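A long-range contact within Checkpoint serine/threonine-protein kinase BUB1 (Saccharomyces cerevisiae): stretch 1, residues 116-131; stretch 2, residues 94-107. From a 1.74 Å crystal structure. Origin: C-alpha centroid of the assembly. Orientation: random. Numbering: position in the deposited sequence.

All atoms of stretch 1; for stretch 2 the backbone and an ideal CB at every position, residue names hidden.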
# COMPACT_ATOMS: atom_id res chain seq x y z
N LEU A 116 -5.30 4.78 -8.00
CA LEU A 116 -5.11 3.48 -7.39
C LEU A 116 -5.33 3.50 -5.89
O LEU A 116 -5.89 2.55 -5.33
CB LEU A 116 -3.71 2.94 -7.73
CG LEU A 116 -3.42 1.52 -7.21
CD1 LEU A 116 -4.35 0.50 -7.82
CD2 LEU A 116 -1.97 1.18 -7.46
N PHE A 117 -4.90 4.59 -5.24
CA PHE A 117 -5.04 4.69 -3.78
C PHE A 117 -6.52 4.61 -3.41
O PHE A 117 -6.93 3.80 -2.57
CB PHE A 117 -4.42 5.98 -3.26
CG PHE A 117 -4.72 6.24 -1.80
CD1 PHE A 117 -3.94 5.67 -0.80
CD2 PHE A 117 -5.80 7.05 -1.42
CE1 PHE A 117 -4.23 5.89 0.56
CE2 PHE A 117 -6.10 7.28 -0.07
CZ PHE A 117 -5.31 6.70 0.92
N TYR A 118 -7.31 5.44 -4.07
CA TYR A 118 -8.75 5.50 -3.77
C TYR A 118 -9.46 4.23 -4.17
O TYR A 118 -10.35 3.76 -3.44
CB TYR A 118 -9.37 6.72 -4.43
CG TYR A 118 -8.76 7.99 -3.90
CD1 TYR A 118 -9.25 8.61 -2.75
CD2 TYR A 118 -7.66 8.56 -4.53
CE1 TYR A 118 -8.66 9.77 -2.25
CE2 TYR A 118 -7.07 9.72 -4.05
CZ TYR A 118 -7.57 10.32 -2.91
OH TYR A 118 -6.98 11.46 -2.44
N GLU A 119 -9.08 3.65 -5.31
CA GLU A 119 -9.67 2.37 -5.76
C GLU A 119 -9.46 1.24 -4.75
O GLU A 119 -10.40 0.52 -4.39
CB GLU A 119 -9.12 1.97 -7.13
CG GLU A 119 -9.57 2.93 -8.24
CD GLU A 119 -8.85 2.70 -9.56
OE1 GLU A 119 -7.66 2.30 -9.55
OE2 GLU A 119 -9.47 2.95 -10.63
N GLU A 120 -8.22 1.09 -4.29
CA GLU A 120 -7.88 0.04 -3.34
C GLU A 120 -8.48 0.27 -1.94
O GLU A 120 -8.97 -0.67 -1.32
CB GLU A 120 -6.36 -0.14 -3.27
CG GLU A 120 -5.76 -0.67 -4.59
CD GLU A 120 -6.17 -2.11 -4.91
OE1 GLU A 120 -6.38 -2.92 -3.98
OE2 GLU A 120 -6.28 -2.44 -6.11
N PHE A 121 -8.42 1.51 -1.46
CA PHE A 121 -8.97 1.86 -0.16
C PHE A 121 -10.49 1.64 -0.20
O PHE A 121 -11.07 1.03 0.70
CB PHE A 121 -8.60 3.32 0.16
CG PHE A 121 -8.80 3.72 1.61
CD1 PHE A 121 -9.36 2.86 2.55
CD2 PHE A 121 -8.43 5.00 2.02
CE1 PHE A 121 -9.54 3.26 3.88
CE2 PHE A 121 -8.62 5.42 3.35
CZ PHE A 121 -9.17 4.55 4.27
N SER A 122 -11.12 2.09 -1.28
CA SER A 122 -12.57 1.86 -1.45
C SER A 122 -12.90 0.37 -1.45
O SER A 122 -13.90 -0.04 -0.82
CB SER A 122 -13.08 2.52 -2.73
OG SER A 122 -14.46 2.22 -2.93
N LYS A 123 -12.09 -0.43 -2.14
CA LYS A 123 -12.29 -1.89 -2.18
C LYS A 123 -12.23 -2.47 -0.77
O LYS A 123 -13.06 -3.32 -0.41
CB LYS A 123 -11.27 -2.56 -3.10
CG LYS A 123 -11.46 -4.08 -3.25
CD LYS A 123 -10.36 -4.72 -4.12
CE LYS A 123 -9.05 -4.94 -3.35
NZ LYS A 123 -9.15 -6.03 -2.32
N LEU A 124 -11.28 -2.01 0.05
CA LEU A 124 -11.20 -2.49 1.43
C LEU A 124 -12.50 -2.21 2.18
O LEU A 124 -13.06 -3.11 2.84
CB LEU A 124 -9.99 -1.87 2.16
CG LEU A 124 -9.81 -2.31 3.62
CD1 LEU A 124 -9.19 -3.68 3.71
CD2 LEU A 124 -8.98 -1.29 4.39
N LEU A 125 -12.99 -0.97 2.09
CA LEU A 125 -14.20 -0.57 2.78
C LEU A 125 -15.40 -1.32 2.22
O LEU A 125 -16.27 -1.74 2.98
CB LEU A 125 -14.43 0.93 2.66
CG LEU A 125 -13.40 1.85 3.33
CD1 LEU A 125 -13.84 3.30 3.22
CD2 LEU A 125 -13.18 1.44 4.80
N GLU A 126 -15.42 -1.50 0.90
CA GLU A 126 -16.51 -2.26 0.25
C GLU A 126 -16.62 -3.69 0.80
O GLU A 126 -17.71 -4.13 1.21
CB GLU A 126 -16.35 -2.26 -1.28
CG GLU A 126 -17.28 -3.28 -1.97
CD GLU A 126 -17.16 -3.28 -3.48
OE1 GLU A 126 -16.22 -2.67 -4.05
OE2 GLU A 126 -18.05 -3.91 -4.12
N ASN A 127 -15.50 -4.40 0.81
CA ASN A 127 -15.43 -5.76 1.33
C ASN A 127 -15.81 -5.84 2.81
O ASN A 127 -16.40 -6.83 3.26
CB ASN A 127 -14.05 -6.38 1.09
CG ASN A 127 -13.75 -6.61 -0.38
OD1 ASN A 127 -14.66 -6.76 -1.20
ND2 ASN A 127 -12.47 -6.64 -0.73
N ALA A 128 -15.50 -4.77 3.55
CA ALA A 128 -15.87 -4.68 4.97
C ALA A 128 -17.31 -4.22 5.14
O ALA A 128 -17.77 -4.00 6.26
CB ALA A 128 -14.94 -3.75 5.72
N GLN A 129 -18.02 -4.04 4.02
CA GLN A 129 -19.42 -3.63 4.01
C GLN A 129 -19.67 -2.20 4.53
O GLN A 129 -20.76 -1.88 5.01
CB GLN A 129 -20.31 -4.66 4.74
CG GLN A 129 -20.01 -6.10 4.38
CD GLN A 129 -19.49 -6.88 5.55
OE1 GLN A 129 -20.17 -7.01 6.57
NE2 GLN A 129 -18.29 -7.44 5.41
N PHE A 130 -18.66 -1.34 4.43
CA PHE A 130 -18.88 0.09 4.60
C PHE A 130 -19.24 0.62 3.22
O PHE A 130 -18.46 1.35 2.59
CB PHE A 130 -17.63 0.80 5.17
CG PHE A 130 -17.34 0.47 6.61
CD1 PHE A 130 -18.11 1.01 7.64
CD2 PHE A 130 -16.29 -0.38 6.94
CE1 PHE A 130 -17.83 0.70 8.98
CE2 PHE A 130 -16.00 -0.69 8.26
CZ PHE A 130 -16.76 -0.15 9.29
N PHE A 131 -20.42 0.24 2.74
CA PHE A 131 -20.76 0.41 1.33
C PHE A 131 -20.78 1.86 0.86
O PHE A 131 -20.17 2.20 -0.17
CB PHE A 131 -22.08 -0.32 0.99
CG PHE A 131 -21.97 -1.82 1.07
CD1 PHE A 131 -21.16 -2.52 0.19
CD2 PHE A 131 -22.69 -2.53 2.04
CE1 PHE A 131 -21.05 -3.91 0.26
CE2 PHE A 131 -22.59 -3.92 2.12
CZ PHE A 131 -21.77 -4.61 1.23
N UNK A 94 -6.62 -8.81 8.57
CA UNK A 94 -6.71 -7.80 9.63
C UNK A 94 -7.24 -6.49 9.08
O UNK A 94 -6.46 -5.65 8.63
CB UNK A 94 -5.34 -7.58 10.28
N UNK A 95 -8.56 -6.30 9.14
CA UNK A 95 -9.18 -5.09 8.60
C UNK A 95 -8.64 -3.83 9.27
O UNK A 95 -8.33 -2.85 8.59
CB UNK A 95 -10.70 -5.16 8.77
N UNK A 96 -8.55 -3.84 10.60
CA UNK A 96 -8.16 -2.63 11.30
C UNK A 96 -6.75 -2.16 10.95
O UNK A 96 -6.52 -0.97 10.76
CB UNK A 96 -8.26 -2.86 12.81
N UNK A 97 -5.82 -3.10 10.87
CA UNK A 97 -4.45 -2.75 10.49
C UNK A 97 -4.38 -2.35 9.03
O UNK A 97 -3.65 -1.43 8.69
CB UNK A 97 -3.50 -3.92 10.76
N UNK A 98 -5.15 -3.03 8.17
CA UNK A 98 -5.26 -2.60 6.75
C UNK A 98 -5.78 -1.18 6.64
O UNK A 98 -5.16 -0.33 5.98
CB UNK A 98 -6.18 -3.54 5.97
N UNK A 99 -6.92 -0.91 7.28
CA UNK A 99 -7.51 0.42 7.22
C UNK A 99 -6.56 1.47 7.84
O UNK A 99 -6.42 2.57 7.31
CB UNK A 99 -8.86 0.43 7.94
N UNK A 100 -5.92 1.11 8.95
CA UNK A 100 -4.99 2.03 9.59
C UNK A 100 -3.80 2.38 8.71
O UNK A 100 -3.28 3.49 8.76
CB UNK A 100 -4.49 1.43 10.91
N UNK A 101 -3.37 1.41 7.90
CA UNK A 101 -2.30 1.66 6.93
C UNK A 101 -2.78 2.67 5.88
O UNK A 101 -2.07 3.65 5.62
CB UNK A 101 -1.86 0.36 6.26
N UNK A 102 -3.98 2.47 5.32
CA UNK A 102 -4.49 3.44 4.35
C UNK A 102 -4.66 4.84 4.98
O UNK A 102 -4.36 5.85 4.34
CB UNK A 102 -5.83 2.95 3.78
N UNK A 103 -5.14 4.88 6.22
CA UNK A 103 -5.31 6.13 6.95
C UNK A 103 -3.99 6.87 7.21
O UNK A 103 -3.93 8.11 7.13
CB UNK A 103 -6.01 5.85 8.28
N UNK A 104 -2.95 6.11 7.52
CA UNK A 104 -1.61 6.65 7.74
C UNK A 104 -1.05 7.26 6.46
O UNK A 104 -0.55 8.39 6.45
CB UNK A 104 -0.67 5.56 8.26
N UNK A 105 -1.14 6.49 5.37
CA UNK A 105 -0.82 7.01 4.04
C UNK A 105 -1.58 8.32 3.73
O UNK A 105 -0.99 9.30 3.28
CB UNK A 105 -1.15 5.95 2.98
N UNK A 106 -2.89 8.31 3.96
CA UNK A 106 -3.73 9.49 3.68
C UNK A 106 -3.21 10.71 4.45
O UNK A 106 -3.03 11.79 3.89
CB UNK A 106 -5.19 9.21 4.05
N UNK A 107 -2.92 10.51 5.73
CA UNK A 107 -2.40 11.56 6.61
C UNK A 107 -1.06 12.14 6.13
O UNK A 107 -0.80 13.33 6.28
CB UNK A 107 -2.24 11.01 8.03

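Two helices run nearly antiparallel, at 152° with axes 10.6 Å apart, a spacing wide enough for large side chains to fill. No hydrogen bond crosses the contact, so packing sets its rules.

Position 94 lies beyond the reach of stretch 1 and just ahead of a helix, where Ser, Thr, Asp or Asn could cap. It is Asn-94, whose OD1 accepts from the backbone N of position 97 at 3.0 Å.

Position 95 points sideways, yet Ala-128, Leu-124, Leu-125 and Phe-130 leave an apolar space within reach of a long side chain; Leu, Met or an aromatic would suit. Phe-95, chi1 t, brings CE1 to 3.5 Å from Ala-128 CB and CZ to 3.6 Å from Phe-130 CE2. These two rings are near parallel but slid apart, barely overlapping.

Positions 96 and 97 find nothing of stretch 1 near their CB atoms, so any helix-compatible residue would do: His-96 and Glu-97.

Position 98 points toward stretch 1, with its ideal CB already 3.8 Å from Leu-124 CD1. A small residue, Ala or Ser, fits that closeness; it is Ser-98, one wall of the hole that receives Leu-124.

Position 99 points sideways, its ideal CB 3.9 Å from Leu-124 CD2. An aliphatic chain or a long polar one with an apolar stem would serve. Glu-99, extended with chi1 and chi2 both t, lays CG at the edge of the Phe-121 ring, 4.1 Å from CE1; its carboxylate oxygens are hydrogen-bonded elsewhere in the structure.

Positions 100 and 101 receive no contact from stretch 1, which sets no demand: Asn-100 points away, and Thr-101 bonds through OG1 to Glu-97 O at 2.8 Å.

Position 102 points toward a hole formed by Phe-117, Glu-120, Phe-121 and Leu-124. Leu, Met or Phe could enter, and a flat ring can exploit the aromatic walls. Phe-102 is the knob: its CB sits over the face of Phe-121, 3.5 Å from the ring centroid, while Phe-121 CA lies over the face of the Phe-102 ring, 3.9 Å from its centroid. The edge of Phe-102 turns toward the face of Phe-117.

Position 103 points away, its ideal CB still 5.3 Å from Phe-121 CZ, so many residues would do, polar ones included. Lys-103 passes CG 4.3 Å from Phe-121 CZ.

Position 104, out of reach, is equally free: Tyr-104.

Position 105 faces the Phe-117 ring, its ideal CB 3.9 Å from CE1, inviting Leu, Ile or Met. Met-105 sets CE at the ring's edge, 3.9 Å from Phe-117 CD1.

Position 106 points toward stretch 1, its ideal CB 4.0 Å from Phe-117 CZ; a large apolar residue suits. Phe-106 places CD1 3.9 Å from Phe-117 CE2.

Position 107, out of reach, is unconstrained here: Asn-107.

Stretch 2, residues 94-107: NFHESENTFKYMFN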
# COMPACT_ATOMS: atom_id res chain seq x y z
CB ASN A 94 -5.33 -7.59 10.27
CG ASN A 94 -5.38 -6.78 11.55
OD1 ASN A 94 -6.25 -5.92 11.75
ND2 ASN A 94 -4.43 -7.04 12.44
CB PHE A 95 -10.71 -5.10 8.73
CG PHE A 95 -11.34 -3.76 8.44
CD1 PHE A 95 -11.55 -3.36 7.12
CD2 PHE A 95 -11.65 -2.88 9.47
CE1 PHE A 95 -12.10 -2.10 6.85
CE2 PHE A 95 -12.20 -1.63 9.21
CZ PHE A 95 -12.43 -1.24 7.89
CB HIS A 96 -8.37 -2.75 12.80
CG HIS A 96 -9.81 -2.67 13.19
ND1 HIS A 96 -10.54 -1.51 13.07
CD2 HIS A 96 -10.67 -3.61 13.66
CE1 HIS A 96 -11.79 -1.73 13.46
NE2 HIS A 96 -11.89 -3.00 13.82
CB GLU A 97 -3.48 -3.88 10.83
CG GLU A 97 -3.22 -3.95 12.34
CD GLU A 97 -2.71 -2.63 12.89
OE1 GLU A 97 -1.65 -2.16 12.42
OE2 GLU A 97 -3.37 -2.04 13.79
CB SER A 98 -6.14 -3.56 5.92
OG SER A 98 -5.51 -4.82 5.78
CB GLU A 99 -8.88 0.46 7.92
CG GLU A 99 -9.56 1.80 7.71
CD GLU A 99 -10.85 1.96 8.47
OE1 GLU A 99 -10.89 1.66 9.68
OE2 GLU A 99 -11.84 2.41 7.85
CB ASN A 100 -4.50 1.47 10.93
CG ASN A 100 -5.57 1.54 12.00
OD1 ASN A 100 -6.62 2.17 11.82
ND2 ASN A 100 -5.31 0.88 13.13
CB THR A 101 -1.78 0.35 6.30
OG1 THR A 101 -1.37 -0.54 7.34
CG2 THR A 101 -0.56 0.63 5.40
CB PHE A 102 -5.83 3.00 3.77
CG PHE A 102 -5.71 1.97 2.68
CD1 PHE A 102 -5.24 2.31 1.42
CD2 PHE A 102 -6.16 0.66 2.90
CE1 PHE A 102 -5.16 1.35 0.39
CE2 PHE A 102 -6.09 -0.31 1.90
CZ PHE A 102 -5.58 0.05 0.63
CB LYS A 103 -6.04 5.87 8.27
CG LYS A 103 -7.50 5.53 8.07
CD LYS A 103 -8.12 5.00 9.36
CE LYS A 103 -7.98 6.02 10.48
NZ LYS A 103 -9.04 5.86 11.53
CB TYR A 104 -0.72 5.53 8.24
CG TYR A 104 0.73 5.88 8.47
CD1 TYR A 104 1.15 6.46 9.67
CD2 TYR A 104 1.69 5.59 7.50
CE1 TYR A 104 2.49 6.76 9.89
CE2 TYR A 104 3.04 5.88 7.71
CZ TYR A 104 3.43 6.46 8.92
OH TYR A 104 4.75 6.75 9.14
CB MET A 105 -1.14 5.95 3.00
CG MET A 105 -0.28 4.68 3.13
SD MET A 105 -1.06 3.33 2.20
CE MET A 105 -0.76 3.88 0.53
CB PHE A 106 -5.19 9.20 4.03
CG PHE A 106 -6.14 10.29 3.59
CD1 PHE A 106 -6.62 10.33 2.28
CD2 PHE A 106 -6.55 11.27 4.48
CE1 PHE A 106 -7.49 11.34 1.86
CE2 PHE A 106 -7.43 12.29 4.07
CZ PHE A 106 -7.90 12.32 2.76
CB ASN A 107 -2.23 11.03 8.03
CG ASN A 107 -1.80 12.12 9.02
OD1 ASN A 107 -0.69 12.10 9.55
ND2 ASN A 107 -2.68 13.08 9.25
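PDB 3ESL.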